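Local coordinates for putative cell adhesion protein (Parabacteroides distasonis, PDB 3LIU) that probably serves as a fimbrial subunit of the FimA/Mfa1 family, a building block of adhesive pili on the cell surface, at residues Tyr60-Thr65 / Gly75-Tyr80; Ala176-Ala181 / Tyr358-Ser363; Glu339-Asp344 / Ala385-Glu390. One frame throughout, in Å; residues are numbered along the deposited sequence.

Contact 1. Residues Tyr60-Thr65 / Gly75-Tyr80; sequences YTKDAT and GPQEVY
Gln77 leaves its strand with CG anti to the backbone N (chi1 169°) and bends at chi2. Its CB lies 3.6 Å from CZ of Tyr60, near the phenol tip. CG sits over the centre of the Tyr60 ring, 3.5 Å from the centroid, a CH-pi contact. CD continues across the same face toward CG of Tyr60, so the amide stacks on the ring with planes 18° apart. OE1 takes a hydrogen bond of 2.6 Å from NZ of Lys62, in the amide plane and on a lone pair. The extended Lys62 chain brings NZ there, and NZ also makes a weak bond to O of Gly75. Strands 57-66 and 71-80 form an antiparallel beta hairpin, but here they have splayed apart, with axes 9.4 Å from each other. Side chains and water bridge the gap. One water joins OH of Tyr60 to O of Gly75; another joins O of Asp63 to N of Gly75. The Tyr60 side chain also touches Leu19 and Val48 of strands 16-24 and 45-52. An alanine at Tyr60 would remove the ring under Gln77 and would probably loosen the amide that receives Lys62.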
loop_
_atom_site.group_PDB
_atom_site.type_symbol
_atom_site.label_atom_id
_atom_site.label_comp_id
_atom_site.label_asym_id
_atom_site.label_seq_id
_atom_site.Cartn_x
_atom_site.Cartn_y
_atom_site.Cartn_z
ATOM N N TYR A 60 21.079 -7.264 -9.868
ATOM C CA TYR A 60 20.845 -8.696 -9.874
ATOM C C TYR A 60 19.725 -9.077 -8.944
ATOM O O TYR A 60 19.401 -8.343 -8.002
ATOM C CB TYR A 60 22.100 -9.466 -9.469
ATOM C CG TYR A 60 22.666 -9.045 -8.140
ATOM C CD1 TYR A 60 23.439 -7.901 -8.037
ATOM C CD2 TYR A 60 22.452 -9.794 -6.988
ATOM C CE1 TYR A 60 23.998 -7.504 -6.813
ATOM C CE2 TYR A 60 23.005 -9.393 -5.750
ATOM C CZ TYR A 60 23.758 -8.229 -5.691
ATOM O OH TYR A 60 24.315 -7.792 -4.526
ATOM N N THR A 61 19.167 -10.259 -9.178
ATOM C CA THR A 61 18.084 -10.807 -8.344
ATOM C C THR A 61 18.422 -12.239 -7.955
ATOM O O THR A 61 18.823 -13.038 -8.801
ATOM C CB THR A 61 16.703 -10.781 -9.042
ATOM O OG1 THR A 61 16.319 -9.434 -9.317
ATOM C CG2 THR A 61 15.579 -11.404 -8.118
ATOM N N LYS A 62 18.273 -12.543 -6.679
ATOM C CA LYS A 62 18.528 -13.861 -6.127
ATOM C C LYS A 62 17.458 -14.190 -5.112
ATOM O O LYS A 62 16.731 -13.316 -4.604
ATOM C CB LYS A 62 19.898 -13.939 -5.432
ATOM C CG LYS A 62 21.068 -13.625 -6.392
ATOM C CD LYS A 62 22.440 -13.784 -5.796
ATOM C CE LYS A 62 23.501 -13.793 -6.929
ATOM N NZ LYS A 62 24.829 -13.363 -6.432
ATOM N N ASP A 63 17.328 -15.475 -4.850
ATOM C CA ASP A 63 16.427 -15.932 -3.796
ATOM C C ASP A 63 17.077 -15.552 -2.492
ATOM O O ASP A 63 18.335 -15.626 -2.349
ATOM C CB ASP A 63 16.186 -17.454 -3.894
ATOM C CG ASP A 63 15.267 -17.811 -5.043
ATOM O OD1 ASP A 63 14.623 -16.913 -5.622
ATOM O OD2 ASP A 63 15.181 -18.994 -5.384
ATOM N N ALA A 64 16.242 -15.101 -1.561
ATOM C CA ALA A 64 16.714 -14.701 -0.241
ATOM C C ALA A 64 17.008 -15.989 0.544
ATOM O O ALA A 64 16.185 -16.888 0.558
ATOM C CB ALA A 64 15.665 -13.848 0.473
ATOM N N THR A 65 18.202 -16.087 1.128
ATOM C CA THR A 65 18.553 -17.263 1.918
ATOM C C THR A 65 18.243 -16.998 3.402
ATOM O O THR A 65 18.566 -15.951 3.959
ATOM C CB THR A 65 20.017 -17.700 1.711
ATOM O OG1 THR A 65 20.885 -16.594 1.941
ATOM C CG2 THR A 65 20.241 -18.224 0.275
ATOM N N GLY A 75 23.563 -13.898 -1.580
ATOM C CA GLY A 75 24.912 -14.472 -1.608
ATOM C C GLY A 75 25.861 -13.620 -2.397
ATOM O O GLY A 75 25.416 -12.730 -3.124
ATOM N N PRO A 76 27.170 -13.880 -2.258
ATOM C CA PRO A 76 28.137 -12.994 -2.872
ATOM C C PRO A 76 27.858 -12.794 -4.332
ATOM O O PRO A 76 27.511 -13.737 -5.017
ATOM C CB PRO A 76 29.459 -13.726 -2.665
ATOM C CG PRO A 76 29.283 -14.369 -1.371
ATOM C CD PRO A 76 27.846 -14.894 -1.431
ATOM N N GLN A 77 28.009 -11.564 -4.796
ATOM C CA GLN A 77 27.829 -11.243 -6.193
ATOM C C GLN A 77 28.998 -10.397 -6.616
ATOM O O GLN A 77 29.436 -9.546 -5.859
ATOM C CB GLN A 77 26.551 -10.447 -6.365
ATOM C CG GLN A 77 26.364 -9.822 -7.732
ATOM C CD GLN A 77 25.989 -10.833 -8.778
ATOM O OE1 GLN A 77 25.468 -11.913 -8.467
ATOM N NE2 GLN A 77 26.252 -10.487 -10.035
ATOM N N GLU A 78 29.507 -10.611 -7.822
ATOM C CA GLU A 78 30.570 -9.749 -8.324
ATOM C C GLU A 78 30.035 -8.353 -8.671
ATOM O O GLU A 78 28.981 -8.226 -9.269
ATOM C CB GLU A 78 31.268 -10.356 -9.543
ATOM C CG GLU A 78 32.660 -9.780 -9.759
ATOM C CD GLU A 78 33.136 -9.999 -11.174
ATOM O OE1 GLU A 78 33.390 -11.167 -11.531
ATOM O OE2 GLU A 78 33.235 -9.006 -11.936
ATOM N N VAL A 79 30.799 -7.335 -8.297
ATOM C CA VAL A 79 30.466 -5.928 -8.523
ATOM C C VAL A 79 31.812 -5.227 -8.785
ATOM O O VAL A 79 32.830 -5.903 -8.936
ATOM C CB VAL A 79 29.700 -5.314 -7.292
ATOM C CG1 VAL A 79 28.359 -6.020 -7.065
ATOM C CG2 VAL A 79 30.510 -5.378 -6.021
ATOM N N TYR A 80 31.830 -3.904 -8.889
ATOM C CA TYR A 80 33.102 -3.154 -9.015
ATOM C C TYR A 80 33.461 -2.399 -7.743
ATOM O O TYR A 80 32.585 -2.112 -6.903
ATOM C CB TYR A 80 33.055 -2.182 -10.205
ATOM C CG TYR A 80 32.725 -2.866 -11.536
ATOM C CD1 TYR A 80 33.692 -3.599 -12.220
ATOM C CD2 TYR A 80 31.450 -2.775 -12.097
ATOM C CE1 TYR A 80 33.408 -4.225 -13.430
ATOM C CE2 TYR A 80 31.153 -3.402 -13.314
ATOM C CZ TYR A 80 32.141 -4.126 -13.973
ATOM O OH TYR A 80 31.865 -4.756 -15.169
HETATM O O HOH W 1 24.963 -9.907 -2.837
HETATM O O HOH W 2 20.952 -15.773 -1.967
#

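Contact 2. Residues Ala176-Ala181 / Tyr358-Ser363; sequences ASIALA and YKYEIS
The Tyr360 ring has O of Ser177 at its edge, in the ring plane, 3.5 Å from CD1. CB of Ala176 approaches CE1 of Tyr360 at 4.0 Å. Outside the two strands, side chains of Val387, Val389, Val337 and Phe352 also pack on Tyr360, and its OH is hydrogen-bonded to Tyr353 and Gln355. On the same side of the sheet, Ile178 and Ile362 lie side by side and point the same way. CG2 of Ile178 meets CD1 of Ile362 at 4.0 Å, and both residues pack on Leu309. Leu180 follows, its CD1 near CG2 of Ile362.

The other side carries Ser177, Ala179, Lys359 and Glu361. It is more polar. A water donates to OG of Ser177 (2.7 Å) and to O of Tyr360, and weakly to OE2 of Glu361. Glu281 is the main polar partner of Ser177 and Lys359: it accepts a hydrogen bond from OG of Ser177 and forms a salt bridge with NZ of Lys359. Glu361 bends at chi2 (-70°), which turns its OE1 back to CB of Ala181, 3.8 Å away.

The backbones are joined by five hydrogen bonds. The bond from N of Ser177 to O of Tyr358 is nearly straight, at 173°. The bond from N of Ala181 to O of Ile362, 2.7 Å, comes from above the carbonyl plane. The alternating bonds are those of a parallel beta ladder, here between strands 172-185 and 358-366, with one apolar face turned to strand 308-319.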
loop_
_atom_site.group_PDB
_atom_site.type_symbol
_atom_site.label_atom_id
_atom_site.label_comp_id
_atom_site.label_asym_id
_atom_site.label_seq_id
_atom_site.Cartn_x
_atom_site.Cartn_y
_atom_site.Cartn_z
ATOM N N ALA A 176 -0.026 -0.331 1.590
ATOM C CA ALA A 176 -0.756 -0.059 2.850
ATOM C C ALA A 176 -1.833 -1.112 2.983
ATOM O O ALA A 176 -2.238 -1.722 1.974
ATOM C CB ALA A 176 -1.412 1.374 2.850
ATOM N N SER A 177 -2.314 -1.314 4.223
ATOM C CA SER A 177 -3.355 -2.286 4.502
ATOM C C SER A 177 -4.577 -1.541 4.968
ATOM O O SER A 177 -4.453 -0.681 5.843
ATOM C CB SER A 177 -2.906 -3.219 5.614
ATOM O OG SER A 177 -4.013 -3.969 6.114
ATOM N N ILE A 178 -5.743 -1.813 4.370
ATOM C CA ILE A 178 -6.966 -1.145 4.778
ATOM C C ILE A 178 -7.982 -2.198 5.183
ATOM O O ILE A 178 -8.234 -3.173 4.439
ATOM C CB ILE A 178 -7.563 -0.218 3.658
ATOM C CG1 ILE A 178 -6.578 0.874 3.276
ATOM C CG2 ILE A 178 -8.876 0.428 4.112
ATOM C CD1 ILE A 178 -7.015 1.772 2.051
ATOM N N ALA A 179 -8.572 -2.019 6.352
ATOM C CA ALA A 179 -9.591 -2.959 6.853
ATOM C C ALA A 179 -10.685 -2.244 7.616
ATOM O O ALA A 179 -10.445 -1.201 8.235
ATOM C CB ALA A 179 -8.960 -4.012 7.727
ATOM N N LEU A 180 -11.893 -2.809 7.531
ATOM C CA LEU A 180 -13.028 -2.419 8.319
ATOM C C LEU A 180 -12.982 -3.213 9.625
ATOM O O LEU A 180 -13.149 -4.449 9.629
ATOM C CB LEU A 180 -14.355 -2.715 7.579
ATOM C CG LEU A 180 -15.643 -2.324 8.318
ATOM C CD1 LEU A 180 -15.864 -0.813 8.319
ATOM C CD2 LEU A 180 -16.879 -3.069 7.772
ATOM N N ALA A 181 -12.755 -2.489 10.714
ATOM C CA ALA A 181 -12.618 -3.037 12.042
ATOM C C ALA A 181 -13.993 -3.202 12.670
ATOM O O ALA A 181 -14.204 -4.102 13.444
ATOM C CB ALA A 181 -11.760 -2.111 12.887
ATOM N N TYR A 358 1.533 1.198 6.571
ATOM C CA TYR A 358 0.628 1.424 7.685
ATOM C C TYR A 358 -0.587 0.569 7.520
ATOM O O TYR A 358 -0.987 0.249 6.414
ATOM C CB TYR A 358 0.153 2.884 7.744
ATOM C CG TYR A 358 1.217 3.882 8.138
ATOM C CD1 TYR A 358 1.663 3.979 9.454
ATOM C CD2 TYR A 358 1.794 4.707 7.191
ATOM C CE1 TYR A 358 2.637 4.915 9.808
ATOM C CE2 TYR A 358 2.787 5.605 7.523
ATOM C CZ TYR A 358 3.186 5.724 8.838
ATOM O OH TYR A 358 4.149 6.636 9.149
ATOM N N LYS A 359 -1.180 0.201 8.648
ATOM C CA LYS A 359 -2.430 -0.501 8.683
ATOM C C LYS A 359 -3.469 0.524 9.099
ATOM O O LYS A 359 -3.268 1.263 10.069
ATOM C CB LYS A 359 -2.408 -1.599 9.712
ATOM C CG LYS A 359 -1.559 -2.764 9.361
ATOM C CD LYS A 359 -2.088 -3.981 10.077
ATOM C CE LYS A 359 -1.369 -5.196 9.641
ATOM N NZ LYS A 359 -2.111 -6.443 9.970
ATOM N N TYR A 360 -4.552 0.570 8.333
ATOM C CA TYR A 360 -5.684 1.438 8.564
ATOM C C TYR A 360 -6.831 0.575 9.086
ATOM O O TYR A 360 -7.235 -0.419 8.432
ATOM C CB TYR A 360 -6.080 2.127 7.259
ATOM C CG TYR A 360 -5.092 3.126 6.803
ATOM C CD1 TYR A 360 -3.921 2.731 6.170
ATOM C CD2 TYR A 360 -5.310 4.487 6.977
ATOM C CE1 TYR A 360 -2.989 3.671 5.737
ATOM C CE2 TYR A 360 -4.387 5.423 6.551
ATOM C CZ TYR A 360 -3.224 5.024 5.963
ATOM O OH TYR A 360 -2.308 5.975 5.557
ATOM N N GLU A 361 -7.295 0.895 10.290
ATOM C CA GLU A 361 -8.402 0.182 10.930
ATOM C C GLU A 361 -9.557 1.145 11.049
ATOM O O GLU A 361 -9.477 2.133 11.797
ATOM C CB GLU A 361 -7.996 -0.316 12.313
ATOM C CG GLU A 361 -6.811 -1.247 12.308
ATOM C CD GLU A 361 -7.126 -2.600 11.701
ATOM O OE1 GLU A 361 -8.326 -2.944 11.586
ATOM O OE2 GLU A 361 -6.170 -3.316 11.343
ATOM N N ILE A 362 -10.618 0.893 10.259
ATOM C CA ILE A 362 -11.778 1.800 10.126
ATOM C C ILE A 362 -12.980 1.243 10.912
ATOM O O ILE A 362 -13.370 0.092 10.729
ATOM C CB ILE A 362 -12.144 1.993 8.623
ATOM C CG1 ILE A 362 -10.917 2.564 7.877
ATOM C CG2 ILE A 362 -13.399 2.870 8.464
ATOM C CD1 ILE A 362 -11.071 2.756 6.433
ATOM N N SER A 363 -13.516 2.044 11.822
ATOM C CA SER A 363 -14.713 1.694 12.569
ATOM C C SER A 363 -15.810 2.670 12.208
ATOM O O SER A 363 -15.654 3.886 12.382
ATOM C CB SER A 363 -14.443 1.769 14.079
ATOM O OG SER A 363 -13.402 0.875 14.408
HETATM O O HOH W 3 -5.426 -2.937 8.142
#

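Contact 3. Residues Glu339-Asp344 / Ala385-Glu390; sequences EEVTID and ASVKVE
Two backbone hydrogen bonds hold the segments together. N of Thr342 donates to O of Val387 at 2.9 Å, and N of Val389 donates to O of Thr342 at the same length. Both are almost straight at the hydrogen, and both run nearly along the C=O axis. Thr342 thus spends its N-H and its carbonyl on the two residues flanking Lys388. CA-H...O contacts accompany them: CA of Val341 touches O of Val387, and CA of Lys388 touches O of Thr342.

Beyond this bridge the strands diverge, and water takes over at each end. One water donates to O of Glu340 and accepts from N of Val387. The other accepts from N of Asp344 and donates to O of Val389, 2.7 Å away. OG1 of Thr342 is hydrogen-bonded to Lys348 of strand 347-350.

The apolar packing is made by Val341, Ile343, Val387 and Val389. CG2 of Val389, anti to its carbonyl carbon, crosses Val341 obliquely and meets CG1 of Val341 at 3.7 Å. CG1 of Val341 also reaches CG1 of Val387 at 4.1 Å, so this methyl touches both valines. Ile343 lies alongside Val389, with CD1 of Ile343 3.9 Å from CG1 of Val389. CG1 of Ile343 is anti to the backbone N (chi1 -165°), and the chain stays extended to CD1. Phe352 packs on Val341, Ile343 and Val389.

Strand 340-343 also pairs with strand 347-350 in a tight antiparallel hairpin. Strand 340-343 runs at 46° to the segment 385-390. A single backbone bridge between Thr342 and Lys388, with water continuing it at both ends, attaches this small hairpin to the edge of strand 383-391.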
loop_
_atom_site.group_PDB
_atom_site.type_symbol
_atom_site.label_atom_id
_atom_site.label_comp_id
_atom_site.label_asym_id
_atom_site.label_seq_id
_atom_site.Cartn_x
_atom_site.Cartn_y
_atom_site.Cartn_z
ATOM N N GLU A 339 -8.699 10.871 5.713
ATOM C CA GLU A 339 -9.040 12.281 5.783
ATOM C C GLU A 339 -8.756 12.872 7.182
ATOM O O GLU A 339 -8.276 14.006 7.335
ATOM C CB GLU A 339 -10.508 12.409 5.420
ATOM C CG GLU A 339 -11.087 13.803 5.643
ATOM C CD GLU A 339 -12.535 13.894 5.180
ATOM O OE1 GLU A 339 -13.352 13.016 5.545
ATOM O OE2 GLU A 339 -12.839 14.832 4.433
ATOM N N GLU A 340 -9.077 12.076 8.190
ATOM C CA GLU A 340 -8.705 12.301 9.586
ATOM C C GLU A 340 -8.347 10.919 10.186
ATOM O O GLU A 340 -9.108 9.927 10.029
ATOM C CB GLU A 340 -9.870 12.969 10.342
ATOM C CG GLU A 340 -9.585 13.312 11.823
ATOM C CD GLU A 340 -8.636 14.500 11.997
ATOM O OE1 GLU A 340 -8.487 15.272 11.048
ATOM O OE2 GLU A 340 -8.055 14.671 13.086
ATOM N N VAL A 341 -7.202 10.853 10.848
ATOM C CA VAL A 341 -6.735 9.634 11.490
ATOM C C VAL A 341 -6.338 9.897 12.954
ATOM O O VAL A 341 -5.986 11.025 13.342
ATOM C CB VAL A 341 -5.563 8.990 10.731
ATOM C CG1 VAL A 341 -5.991 8.723 9.275
ATOM C CG2 VAL A 341 -4.266 9.885 10.778
ATOM N N THR A 342 -6.441 8.839 13.747
ATOM C CA THR A 342 -5.840 8.715 15.058
ATOM C C THR A 342 -4.573 7.936 14.836
ATOM O O THR A 342 -4.591 6.887 14.182
ATOM C CB THR A 342 -6.834 7.999 16.028
ATOM O OG1 THR A 342 -7.884 8.911 16.314
ATOM C CG2 THR A 342 -6.196 7.594 17.392
ATOM N N ILE A 343 -3.465 8.485 15.301
ATOM C CA ILE A 343 -2.128 7.915 15.062
ATOM C C ILE A 343 -1.367 8.003 16.391
ATOM O O ILE A 343 -1.774 8.763 17.269
ATOM C CB ILE A 343 -1.421 8.622 13.835
ATOM C CG1 ILE A 343 -0.216 7.819 13.343
ATOM C CG2 ILE A 343 -1.016 10.063 14.155
ATOM C CD1 ILE A 343 0.214 8.146 11.895
ATOM N N ASP A 344 -0.340 7.166 16.546
ATOM C CA ASP A 344 0.465 7.016 17.775
ATOM C C ASP A 344 -0.386 6.902 19.009
ATOM O O ASP A 344 -0.135 7.578 19.997
ATOM C CB ASP A 344 1.446 8.184 17.968
ATOM C CG ASP A 344 2.429 8.315 16.822
ATOM O OD1 ASP A 344 2.833 7.278 16.240
ATOM O OD2 ASP A 344 2.813 9.463 16.502
ATOM N N ALA A 385 -16.997 7.980 10.857
ATOM C CA ALA A 385 -15.875 7.063 10.807
ATOM C C ALA A 385 -14.739 7.486 11.725
ATOM O O ALA A 385 -14.426 8.640 11.823
ATOM C CB ALA A 385 -15.345 6.939 9.370
ATOM N N SER A 386 -14.146 6.497 12.368
ATOM C CA SER A 386 -12.969 6.602 13.163
ATOM C C SER A 386 -11.928 5.668 12.529
ATOM O O SER A 386 -12.153 4.442 12.435
ATOM C CB SER A 386 -13.307 6.096 14.554
ATOM O OG SER A 386 -12.162 6.029 15.359
ATOM N N VAL A 387 -10.798 6.255 12.128
ATOM C CA VAL A 387 -9.723 5.557 11.445
ATOM C C VAL A 387 -8.464 5.587 12.324
ATOM O O VAL A 387 -7.914 6.652 12.589
ATOM C CB VAL A 387 -9.491 6.181 10.055
ATOM C CG1 VAL A 387 -8.465 5.438 9.234
ATOM C CG2 VAL A 387 -10.846 6.248 9.277
ATOM N N LYS A 388 -8.029 4.410 12.785
ATOM C CA LYS A 388 -6.756 4.257 13.479
ATOM C C LYS A 388 -5.725 3.859 12.488
ATOM O O LYS A 388 -5.942 2.929 11.695
ATOM C CB LYS A 388 -6.786 3.147 14.502
ATOM C CG LYS A 388 -7.663 3.396 15.682
ATOM C CD LYS A 388 -7.534 2.218 16.644
ATOM C CE LYS A 388 -8.515 2.307 17.815
ATOM N NZ LYS A 388 -8.433 1.048 18.616
ATOM N N VAL A 389 -4.598 4.542 12.554
ATOM C CA VAL A 389 -3.429 4.195 11.802
ATOM C C VAL A 389 -2.341 3.689 12.753
ATOM O O VAL A 389 -2.020 4.346 13.743
ATOM C CB VAL A 389 -2.888 5.402 11.001
ATOM C CG1 VAL A 389 -1.562 5.038 10.352
ATOM C CG2 VAL A 389 -3.894 5.808 9.940
ATOM N N GLU A 390 -1.797 2.525 12.403
ATOM C CA GLU A 390 -0.757 1.811 13.132
ATOM C C GLU A 390 0.366 1.511 12.155
ATOM O O GLU A 390 0.080 1.058 11.038
ATOM C CB GLU A 390 -1.290 0.445 13.603
ATOM C CG GLU A 390 -2.740 0.411 14.105
ATOM C CD GLU A 390 -2.888 0.754 15.579
ATOM O OE1 GLU A 390 -1.864 1.001 16.266
ATOM O OE2 GLU A 390 -4.051 0.772 16.052
HETATM O O HOH W 4 -10.288 9.333 12.492
HETATM O O HOH W 5 0.378 4.791 14.908
#

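Overall arrangement
From the N terminus, contact 1 comes first. It closes a short loop of nine residues between two hairpin strands. The chain then reaches 176-181, the first half of contact 2. It returns only at 358-363, after 176 residues, so contact 2 closes by far the longest loop. Contact 3 opens at 339-344, within that loop, and closes at 385-390, after it; contacts 2 and 3 therefore cross. Their centres lie 9 Å apart, and antiparallel strands 358-366 and 383-391 join them, with Glu361 N probably hydrogen-bonded to Lys388 O. Contact 1 is remote, its centre about 36 Å from that of contact 2.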